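Local structure of PTS EIIA type-4 domain-containing protein (Streptococcus agalactiae NEM316, 4TKZ) at residues 2-7 / 98-103; 57-62 / 86-91; 9-14 / 34-39. The protein probably accepts a phosphoryl group as the EIIA component of a mannose-type sugar phosphotransferase system and passes it on during sugar uptake. All coordinates share one frame; numbering follows the deposited sequence.

Contacts 1 and 2 lie deep in the chain, their centres about 8 Å apart, and meet on one parallel sheet, where strands 3-9 and 57-62 are neighbours. Contact 1 lays helix 93-102 on that sheet through hydrocarbon and a single arginine-to-carbonyl bond, whereas contact 2 lies within the sheet and is a ladder of backbone bonds with leucines packed on one side. Contact 3 is only partly buried, its centre about 14 Å from the centre of the chain, at the end where strands 3-9 and 30-35 give way to loops. Its chemistry is accordingly more polar: amide, carboxylate and histidine groups replace the aliphatic packing. Contacts 2 and 3 both also touch the second subunit.

Contact 1 (2-7 / 98-103); sequences IKIIIV and EAVLSR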
loop_
_atom_site.group_PDB
_atom_site.type_symbol
_atom_site.label_atom_id
_atom_site.label_comp_id
_atom_site.label_asym_id
_atom_site.label_seq_id
_atom_site.Cartn_x
_atom_site.Cartn_y
_atom_site.Cartn_z
ATOM N N ILE A 2 -2.792 -10.855 -18.468
ATOM C CA ILE A 2 -2.275 -11.170 -17.140
ATOM C C ILE A 2 -3.289 -10.678 -16.121
ATOM O O ILE A 2 -3.552 -9.478 -16.039
ATOM C CB ILE A 2 -0.910 -10.501 -16.884
ATOM C CG1 ILE A 2 0.157 -11.105 -17.803
ATOM C CG2 ILE A 2 -0.500 -10.660 -15.425
ATOM C CD1 ILE A 2 1.406 -10.241 -17.982
ATOM N N LYS A 3 -3.888 -11.596 -15.368
ATOM C CA LYS A 3 -4.876 -11.212 -14.363
ATOM C C LYS A 3 -4.199 -10.748 -13.072
ATOM O O LYS A 3 -3.256 -11.383 -12.592
ATOM C CB LYS A 3 -5.848 -12.367 -14.078
ATOM C CG LYS A 3 -6.920 -11.997 -13.061
ATOM C CD LYS A 3 -7.958 -13.081 -12.884
ATOM C CE LYS A 3 -8.913 -12.725 -11.760
ATOM N NZ LYS A 3 -10.163 -13.544 -11.810
ATOM N N ILE A 4 -4.678 -9.635 -12.519
ATOM C CA ILE A 4 -4.123 -9.071 -11.286
ATOM C C ILE A 4 -5.071 -9.322 -10.126
ATOM O O ILE A 4 -6.235 -8.922 -10.173
ATOM C CB ILE A 4 -3.886 -7.547 -11.448
ATOM C CG1 ILE A 4 -2.858 -7.299 -12.544
ATOM C CG2 ILE A 4 -3.408 -6.906 -10.137
ATOM C CD1 ILE A 4 -2.698 -5.830 -12.914
ATOM N N ILE A 5 -4.573 -9.986 -9.085
ATOM C CA ILE A 5 -5.401 -10.275 -7.929
ATOM C C ILE A 5 -4.782 -9.661 -6.688
ATOM O O ILE A 5 -3.619 -9.925 -6.354
ATOM C CB ILE A 5 -5.551 -11.796 -7.727
ATOM C CG1 ILE A 5 -6.088 -12.438 -9.001
ATOM C CG2 ILE A 5 -6.475 -12.104 -6.549
ATOM C CD1 ILE A 5 -6.249 -13.978 -8.893
ATOM N N ILE A 6 -5.571 -8.847 -6.001
ATOM C CA ILE A 6 -5.126 -8.195 -4.780
ATOM C C ILE A 6 -5.733 -8.869 -3.556
ATOM O O ILE A 6 -6.966 -8.892 -3.394
ATOM C CB ILE A 6 -5.546 -6.715 -4.778
ATOM C CG1 ILE A 6 -4.994 -5.989 -6.008
ATOM C CG2 ILE A 6 -5.052 -6.013 -3.512
ATOM C CD1 ILE A 6 -5.529 -4.557 -6.161
ATOM N N VAL A 7 -4.876 -9.416 -2.695
ATOM C CA VAL A 7 -5.335 -10.036 -1.459
ATOM C C VAL A 7 -4.700 -9.335 -0.273
ATOM O O VAL A 7 -3.474 -9.273 -0.171
ATOM C CB VAL A 7 -4.962 -11.535 -1.399
ATOM C CG1 VAL A 7 -5.791 -12.228 -0.334
ATOM C CG2 VAL A 7 -5.162 -12.176 -2.753
ATOM N N GLU A 98 2.071 -0.080 -11.844
ATOM C CA GLU A 98 3.021 -0.662 -12.793
ATOM C C GLU A 98 2.467 -1.925 -13.436
ATOM O O GLU A 98 2.584 -2.120 -14.650
ATOM C CB GLU A 98 4.354 -0.987 -12.115
ATOM C CG GLU A 98 5.474 -1.269 -13.129
ATOM C CD GLU A 98 5.823 -0.027 -13.950
ATOM O OE1 GLU A 98 6.531 0.843 -13.420
ATOM O OE2 GLU A 98 5.388 0.080 -15.117
ATOM N N ALA A 99 1.862 -2.784 -12.624
ATOM C CA ALA A 99 1.308 -4.026 -13.150
ATOM C C ALA A 99 0.233 -3.712 -14.188
ATOM O O ALA A 99 0.217 -4.292 -15.282
ATOM C CB ALA A 99 0.751 -4.891 -12.025
ATOM N N VAL A 100 -0.644 -2.773 -13.847
ATOM C CA VAL A 100 -1.744 -2.393 -14.726
ATOM C C VAL A 100 -1.233 -1.749 -16.014
ATOM O O VAL A 100 -1.634 -2.122 -17.117
ATOM C CB VAL A 100 -2.701 -1.426 -14.013
ATOM C CG1 VAL A 100 -3.662 -0.769 -15.016
ATOM C CG2 VAL A 100 -3.465 -2.146 -12.903
ATOM N N LEU A 101 -0.334 -0.787 -15.878
ATOM C CA LEU A 101 0.119 -0.043 -17.051
ATOM C C LEU A 101 1.120 -0.798 -17.936
ATOM O O LEU A 101 1.303 -0.450 -19.101
ATOM C CB LEU A 101 0.681 1.317 -16.636
ATOM C CG LEU A 101 -0.346 2.287 -16.050
ATOM C CD1 LEU A 101 0.357 3.483 -15.424
ATOM C CD2 LEU A 101 -1.345 2.738 -17.118
ATOM N N SER A 102 1.753 -1.839 -17.404
ATOM C CA SER A 102 2.791 -2.530 -18.169
ATOM C C SER A 102 2.447 -3.954 -18.606
ATOM O O SER A 102 3.129 -4.516 -19.467
ATOM C CB SER A 102 4.119 -2.534 -17.402
ATOM O OG SER A 102 4.728 -1.257 -17.421
ATOM N N ARG A 103 1.408 -4.544 -18.024
ATOM C CA ARG A 103 1.105 -5.955 -18.303
ATOM C C ARG A 103 0.833 -6.216 -19.786
ATOM O O ARG A 103 1.102 -7.313 -20.300
ATOM C CB ARG A 103 -0.079 -6.433 -17.470
ATOM C CG ARG A 103 -1.375 -5.683 -17.738
ATOM C CD ARG A 103 -2.492 -6.250 -16.881
ATOM N NE ARG A 103 -3.687 -5.412 -16.907
ATOM C CZ ARG A 103 -4.861 -5.802 -16.426
ATOM N NH1 ARG A 103 -4.985 -7.012 -15.889
ATOM N NH2 ARG A 103 -5.902 -4.995 -16.487
#
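Ala99 turns its CB toward the strand and meets the tip of Ile4, with CD1 of Ile4 3.7 Å from CB of Ala99. One residue on, Val100 brings CG2 to within 3.8 Å of that same Ile4 CD1, the two side chains crossing at about a right angle, so one methyl is packed against two successive helix residues. Arg103, three residues on from Val100, makes the largest share of the contact. Its CG stands between the backbone N and the carbonyl carbon (chi1 61°), and from CG to NE the chain is extended and passes Ile4 at a slant. Ile2 slides past it in the opposite direction, CD1 lying 4.1 Å from Arg103 CB. At the far end NH1 of Arg103 donates to Ile2 O at 2.9 Å, with the acceptor close to the guanidinium plane, while Ile4 CD1 covers one face of that group, 3.9 Å from NH1. The guanidinium also bonds the carbonyls of Glu28 and Tyr29, so three backbone oxygens fix its rotation; Leu61 and Val30 flank Ile4 on the neighbouring strands. A helix laid this way on an inner strand of a parallel sheet, here of order 2-1-3-4, is typical of the open-sheet alpha/beta fold of mannose-type EIIA domains.

Contact 2 (57-62 / 86-91); sequences EILVLT and KVLSGL
Thr62 holds OG1 between its backbone N and carbonyl carbon (chi1 70°), and in that position the hydroxyl donates to Leu88 O at 2.7 Å. The same oxygen also takes the backbone N of Thr62 at 2.8 Å; the two donors reach it from opposite faces of the carbonyl plane, gripping one acceptor twice. Leu61 and Leu88 match in their first torsions (chi1 -51° and -49°), each CG anti to the carbonyl carbon, and the side chains lie alongside each other pointing the same way, CD2 of Leu61 4.0 Å from CD1 of Leu88. Leu59 joins them on this face, its CD1 3.8 Å from Lys86 CB. Val60 and Val87 take the other face, against helix 68-76, which links these two strands in a beta-alpha-beta unit. Helix 110-122 packs on Leu59 and Leu88. In between runs a regular parallel ladder: Lys86 N to Ile58 O, Val60 N to Lys86 O at 2.7 Å, and Leu88 N to Val60 O at 2.9 Å. Beyond Ser89 the chain turns, and Leu91 N makes a weak bond to Thr62 O while the Leu91 side chain crosses that of Leu61 at about a right angle, its CD1 4.0 Å from Leu61 CB. Along the outer side of strand 84-89, Leu88 and Ser89 pair antiparallel with a strand of the second subunit; Ser89 OG bonds Gly123 O, and Lys86 NZ bonds Ser128 OG, both of that subunit.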
loop_
_atom_site.group_PDB
_atom_site.type_symbol
_atom_site.label_atom_id
_atom_site.label_comp_id
_atom_site.label_asym_id
_atom_site.label_seq_id
_atom_site.Cartn_x
_atom_site.Cartn_y
_atom_site.Cartn_z
ATOM N N GLU A 57 -1.852 -16.845 -16.639
ATOM C CA GLU A 57 -0.839 -15.886 -16.208
ATOM C C GLU A 57 -1.458 -14.971 -15.161
ATOM O O GLU A 57 -2.352 -14.185 -15.474
ATOM C CB GLU A 57 -0.370 -15.058 -17.404
ATOM C CG GLU A 57 0.123 -15.894 -18.582
ATOM C CD GLU A 57 1.507 -16.477 -18.361
ATOM O OE1 GLU A 57 2.181 -16.078 -17.387
ATOM O OE2 GLU A 57 1.925 -17.333 -19.172
ATOM N N ILE A 58 -0.988 -15.081 -13.922
ATOM C CA ILE A 58 -1.639 -14.428 -12.784
ATOM C C ILE A 58 -0.643 -13.745 -11.854
ATOM O O ILE A 58 0.328 -14.353 -11.391
ATOM C CB ILE A 58 -2.483 -15.435 -11.968
ATOM C CG1 ILE A 58 -3.602 -16.012 -12.832
ATOM C CG2 ILE A 58 -3.080 -14.789 -10.725
ATOM C CD1 ILE A 58 -3.802 -17.500 -12.641
ATOM N N LEU A 59 -0.881 -12.467 -11.583
ATOM C CA LEU A 59 -0.044 -11.758 -10.636
ATOM C C LEU A 59 -0.860 -11.486 -9.386
ATOM O O LEU A 59 -1.886 -10.808 -9.442
ATOM C CB LEU A 59 0.485 -10.452 -11.249
ATOM C CG LEU A 59 1.332 -9.579 -10.318
ATOM C CD1 LEU A 59 2.572 -10.313 -9.810
ATOM C CD2 LEU A 59 1.724 -8.292 -11.013
ATOM N N VAL A 60 -0.397 -12.011 -8.257
ATOM C CA VAL A 60 -1.080 -11.807 -6.988
ATOM C C VAL A 60 -0.329 -10.812 -6.116
ATOM O O VAL A 60 0.826 -11.042 -5.711
ATOM C CB VAL A 60 -1.256 -13.111 -6.200
ATOM C CG1 VAL A 60 -2.054 -12.825 -4.934
ATOM C CG2 VAL A 60 -1.949 -14.173 -7.053
ATOM N N LEU A 61 -0.985 -9.694 -5.824
ATOM C CA LEU A 61 -0.352 -8.660 -5.024
ATOM C C LEU A 61 -0.899 -8.711 -3.605
ATOM O O LEU A 61 -2.091 -8.529 -3.384
ATOM C CB LEU A 61 -0.613 -7.289 -5.658
ATOM C CG LEU A 61 -0.257 -7.279 -7.148
ATOM C CD1 LEU A 61 -0.559 -5.899 -7.746
ATOM C CD2 LEU A 61 1.220 -7.642 -7.327
ATOM N N THR A 62 -0.031 -8.958 -2.633
ATOM C CA THR A 62 -0.501 -9.098 -1.260
ATOM C C THR A 62 0.148 -8.107 -0.351
ATOM O O THR A 62 1.231 -7.610 -0.651
ATOM C CB THR A 62 -0.207 -10.495 -0.691
ATOM O OG1 THR A 62 1.207 -10.644 -0.483
ATOM C CG2 THR A 62 -0.715 -11.567 -1.644
ATOM N N LYS A 86 2.538 -15.555 -9.949
ATOM C CA LYS A 86 3.538 -14.833 -9.177
ATOM C C LYS A 86 2.874 -14.207 -7.955
ATOM O O LYS A 86 1.782 -13.643 -8.051
ATOM C CB LYS A 86 4.190 -13.744 -10.042
ATOM C CG LYS A 86 5.144 -14.289 -11.103
ATOM C CD LYS A 86 6.395 -14.877 -10.455
ATOM C CE LYS A 86 7.518 -15.067 -11.470
ATOM N NZ LYS A 86 8.569 -16.024 -11.009
ATOM N N VAL A 87 3.538 -14.306 -6.809
ATOM C CA VAL A 87 2.999 -13.781 -5.560
ATOM C C VAL A 87 3.969 -12.779 -4.956
ATOM O O VAL A 87 5.091 -13.139 -4.575
ATOM C CB VAL A 87 2.758 -14.914 -4.543
ATOM C CG1 VAL A 87 2.190 -14.361 -3.239
ATOM C CG2 VAL A 87 1.823 -15.976 -5.144
ATOM N N LEU A 88 3.546 -11.516 -4.872
ATOM C CA LEU A 88 4.375 -10.489 -4.245
ATOM C C LEU A 88 3.780 -10.039 -2.911
ATOM O O LEU A 88 2.560 -10.030 -2.741
ATOM C CB LEU A 88 4.525 -9.256 -5.156
ATOM C CG LEU A 88 4.924 -9.451 -6.617
ATOM C CD1 LEU A 88 5.218 -8.084 -7.278
ATOM C CD2 LEU A 88 6.127 -10.374 -6.722
ATOM N N SER A 89 4.650 -9.685 -1.963
ATOM C CA SER A 89 4.241 -8.939 -0.774
ATOM C C SER A 89 4.700 -7.487 -0.941
ATOM O O SER A 89 5.414 -7.172 -1.896
ATOM C CB SER A 89 4.856 -9.527 0.486
ATOM O OG SER A 89 6.268 -9.467 0.439
ATOM N N GLY A 90 4.288 -6.616 -0.018
ATOM C CA GLY A 90 4.754 -5.232 0.010
ATOM C C GLY A 90 3.929 -4.283 -0.834
ATOM O O GLY A 90 4.402 -3.212 -1.208
ATOM N N LEU A 91 2.692 -4.679 -1.130
ATOM C CA LEU A 91 1.832 -3.955 -2.067
ATOM C C LEU A 91 1.730 -2.468 -1.754
ATOM O O LEU A 91 1.326 -2.090 -0.652
ATOM C CB LEU A 91 0.424 -4.564 -2.074
ATOM C CG LEU A 91 -0.669 -3.762 -2.786
ATOM C CD1 LEU A 91 -0.341 -3.594 -4.268
ATOM C CD2 LEU A 91 -2.017 -4.441 -2.617
#

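Contact 3 (9-14 / 34-39); sequences HGNFPD and NFIAGM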
loop_
_atom_site.group_PDB
_atom_site.type_symbol
_atom_site.label_atom_id
_atom_site.label_comp_id
_atom_site.label_asym_id
_atom_site.label_seq_id
_atom_site.Cartn_x
_atom_site.Cartn_y
_atom_site.Cartn_z
ATOM N N HIS A 9 -5.420 -7.697 4.114
ATOM C CA HIS A 9 -6.186 -7.584 5.349
ATOM C C HIS A 9 -7.220 -6.460 5.311
ATOM O O HIS A 9 -6.945 -5.361 4.814
ATOM C CB HIS A 9 -5.230 -7.326 6.520
ATOM C CG HIS A 9 -4.356 -8.494 6.869
ATOM N ND1 HIS A 9 -3.160 -8.747 6.229
ATOM C CD2 HIS A 9 -4.493 -9.461 7.806
ATOM C CE1 HIS A 9 -2.609 -9.832 6.747
ATOM N NE2 HIS A 9 -3.394 -10.280 7.709
ATOM N N GLY A 10 -8.392 -6.723 5.874
ATOM C CA GLY A 10 -9.466 -5.747 5.904
ATOM C C GLY A 10 -9.966 -5.421 4.514
ATOM O O GLY A 10 -9.971 -6.287 3.635
ATOM N N ASN A 11 -10.392 -4.176 4.320
ATOM C CA ASN A 11 -10.825 -3.716 3.010
ATOM C C ASN A 11 -9.747 -2.900 2.285
ATOM O O ASN A 11 -10.057 -2.070 1.446
ATOM C CB ASN A 11 -12.150 -2.948 3.121
ATOM C CG ASN A 11 -13.307 -3.855 3.543
ATOM O OD1 ASN A 11 -13.700 -3.882 4.709
ATOM N ND2 ASN A 11 -13.836 -4.616 2.597
ATOM N N PHE A 12 -8.486 -3.157 2.633
ATOM C CA PHE A 12 -7.311 -2.676 1.884
ATOM C C PHE A 12 -7.481 -2.927 0.377
ATOM O O PHE A 12 -7.253 -2.015 -0.406
ATOM C CB PHE A 12 -6.052 -3.373 2.452
ATOM C CG PHE A 12 -4.702 -2.927 1.872
ATOM C CD1 PHE A 12 -4.453 -2.875 0.501
ATOM C CD2 PHE A 12 -3.643 -2.687 2.736
ATOM C CE1 PHE A 12 -3.203 -2.519 0.013
ATOM C CE2 PHE A 12 -2.386 -2.323 2.260
ATOM C CZ PHE A 12 -2.167 -2.242 0.896
ATOM N N PRO A 13 -7.865 -4.154 -0.045
ATOM C CA PRO A 13 -8.014 -4.292 -1.503
ATOM C C PRO A 13 -9.036 -3.326 -2.098
ATOM O O PRO A 13 -8.742 -2.719 -3.135
ATOM C CB PRO A 13 -8.494 -5.739 -1.667
ATOM C CG PRO A 13 -7.874 -6.451 -0.503
ATOM C CD PRO A 13 -8.029 -5.465 0.629
ATOM N N ASP A 14 -10.195 -3.166 -1.464
ATOM C CA ASP A 14 -11.187 -2.225 -1.984
ATOM C C ASP A 14 -10.639 -0.815 -2.022
ATOM O O ASP A 14 -10.910 -0.065 -2.957
ATOM C CB ASP A 14 -12.443 -2.216 -1.118
ATOM C CG ASP A 14 -13.306 -3.422 -1.339
ATOM O OD1 ASP A 14 -13.172 -4.064 -2.398
ATOM O OD2 ASP A 14 -14.120 -3.716 -0.441
ATOM N N ASN A 34 -10.966 -9.188 -0.175
ATOM C CA ASN A 34 -10.857 -8.540 1.121
ATOM C C ASN A 34 -10.848 -9.544 2.269
ATOM O O ASN A 34 -11.860 -10.189 2.539
ATOM C CB ASN A 34 -12.000 -7.532 1.309
ATOM C CG ASN A 34 -12.016 -6.453 0.237
ATOM O OD1 ASN A 34 -11.244 -5.499 0.293
ATOM N ND2 ASN A 34 -12.911 -6.593 -0.733
ATOM N N PHE A 35 -9.706 -9.668 2.939
ATOM C CA PHE A 35 -9.565 -10.570 4.079
ATOM C C PHE A 35 -10.054 -9.861 5.331
ATOM O O PHE A 35 -9.265 -9.290 6.086
ATOM C CB PHE A 35 -8.106 -10.999 4.245
ATOM C CG PHE A 35 -7.871 -11.966 5.377
ATOM C CD1 PHE A 35 -8.738 -13.035 5.592
ATOM C CD2 PHE A 35 -6.771 -11.821 6.209
ATOM C CE1 PHE A 35 -8.517 -13.940 6.627
ATOM C CE2 PHE A 35 -6.534 -12.717 7.250
ATOM C CZ PHE A 35 -7.416 -13.784 7.463
ATOM N N ILE A 36 -11.362 -9.912 5.550
ATOM C CA ILE A 36 -11.983 -9.129 6.613
ATOM C C ILE A 36 -12.145 -9.946 7.890
ATOM O O ILE A 36 -11.988 -11.170 7.888
ATOM C CB ILE A 36 -13.357 -8.588 6.176
ATOM C CG1 ILE A 36 -14.331 -9.746 5.941
ATOM C CG2 ILE A 36 -13.229 -7.726 4.914
ATOM C CD1 ILE A 36 -15.740 -9.308 5.653
ATOM N N ALA A 37 -12.451 -9.260 8.987
ATOM C CA ALA A 37 -12.687 -9.925 10.260
ATOM C C ALA A 37 -13.811 -10.931 10.107
ATOM O O ALA A 37 -14.862 -10.623 9.543
ATOM C CB ALA A 37 -13.029 -8.920 11.339
ATOM N N GLY A 38 -13.570 -12.139 10.604
ATOM C CA GLY A 38 -14.538 -13.214 10.511
ATOM C C GLY A 38 -14.120 -14.261 9.499
ATOM O O GLY A 38 -14.548 -15.413 9.579
ATOM N N MET A 39 -13.286 -13.865 8.541
ATOM C CA MET A 39 -12.835 -14.793 7.509
ATOM C C MET A 39 -11.704 -15.687 7.986
ATOM O O MET A 39 -10.795 -15.244 8.698
ATOM C CB MET A 39 -12.378 -14.044 6.262
ATOM C CG MET A 39 -13.485 -13.709 5.299
ATOM S SD MET A 39 -12.826 -12.667 3.981
ATOM C CE MET A 39 -11.927 -13.864 3.010
#
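His9 and Phe35 lie alongside each other pointing the same way, and their rings form an offset edge-to-face pair, the edge of Phe35 toward the imidazole face with the planes at 62°. The nearest carbons are CD2 of His9 and CD2 of Phe35, 3.6 Å apart. In the backbone next to the rings Gly10 N donates to Phe35 O at 2.7 Å, coming from above the carbonyl plane. His9 ends strand 3-9 and starts a type II' turn into helix 12-24, the first connection of a beta-alpha-beta unit that returns through strand 30-35. A histidine here, with ND1 bonded to Asp63, fits the phosphoryl-accepting histidine of mannose-type EIIA domains.

Away from the rings, Asn34 reaches back to the helix start. Its CG is anti to the carbonyl carbon (chi1 -59°), and the amide is held at both ends: OD1 takes Asp14 N at 3.1 Å on an in-plane lone pair, and ND2 donates to Asp14 OD1 at 3.0 Å. The two side chains cross at about a right angle, and Asn34 ND2 meets Asp14 OD1 from above the carboxylate plane, the flat groups turned 58° apart. Pro13 slides past Asn34 in the opposite direction, its CD 3.2 Å from Asn34 OD1. Asn11 crosses Asn34 too, and its ND2 donates to Asp14 OD2 at 3.2 Å, so the carboxylate receives an amide on each oxygen.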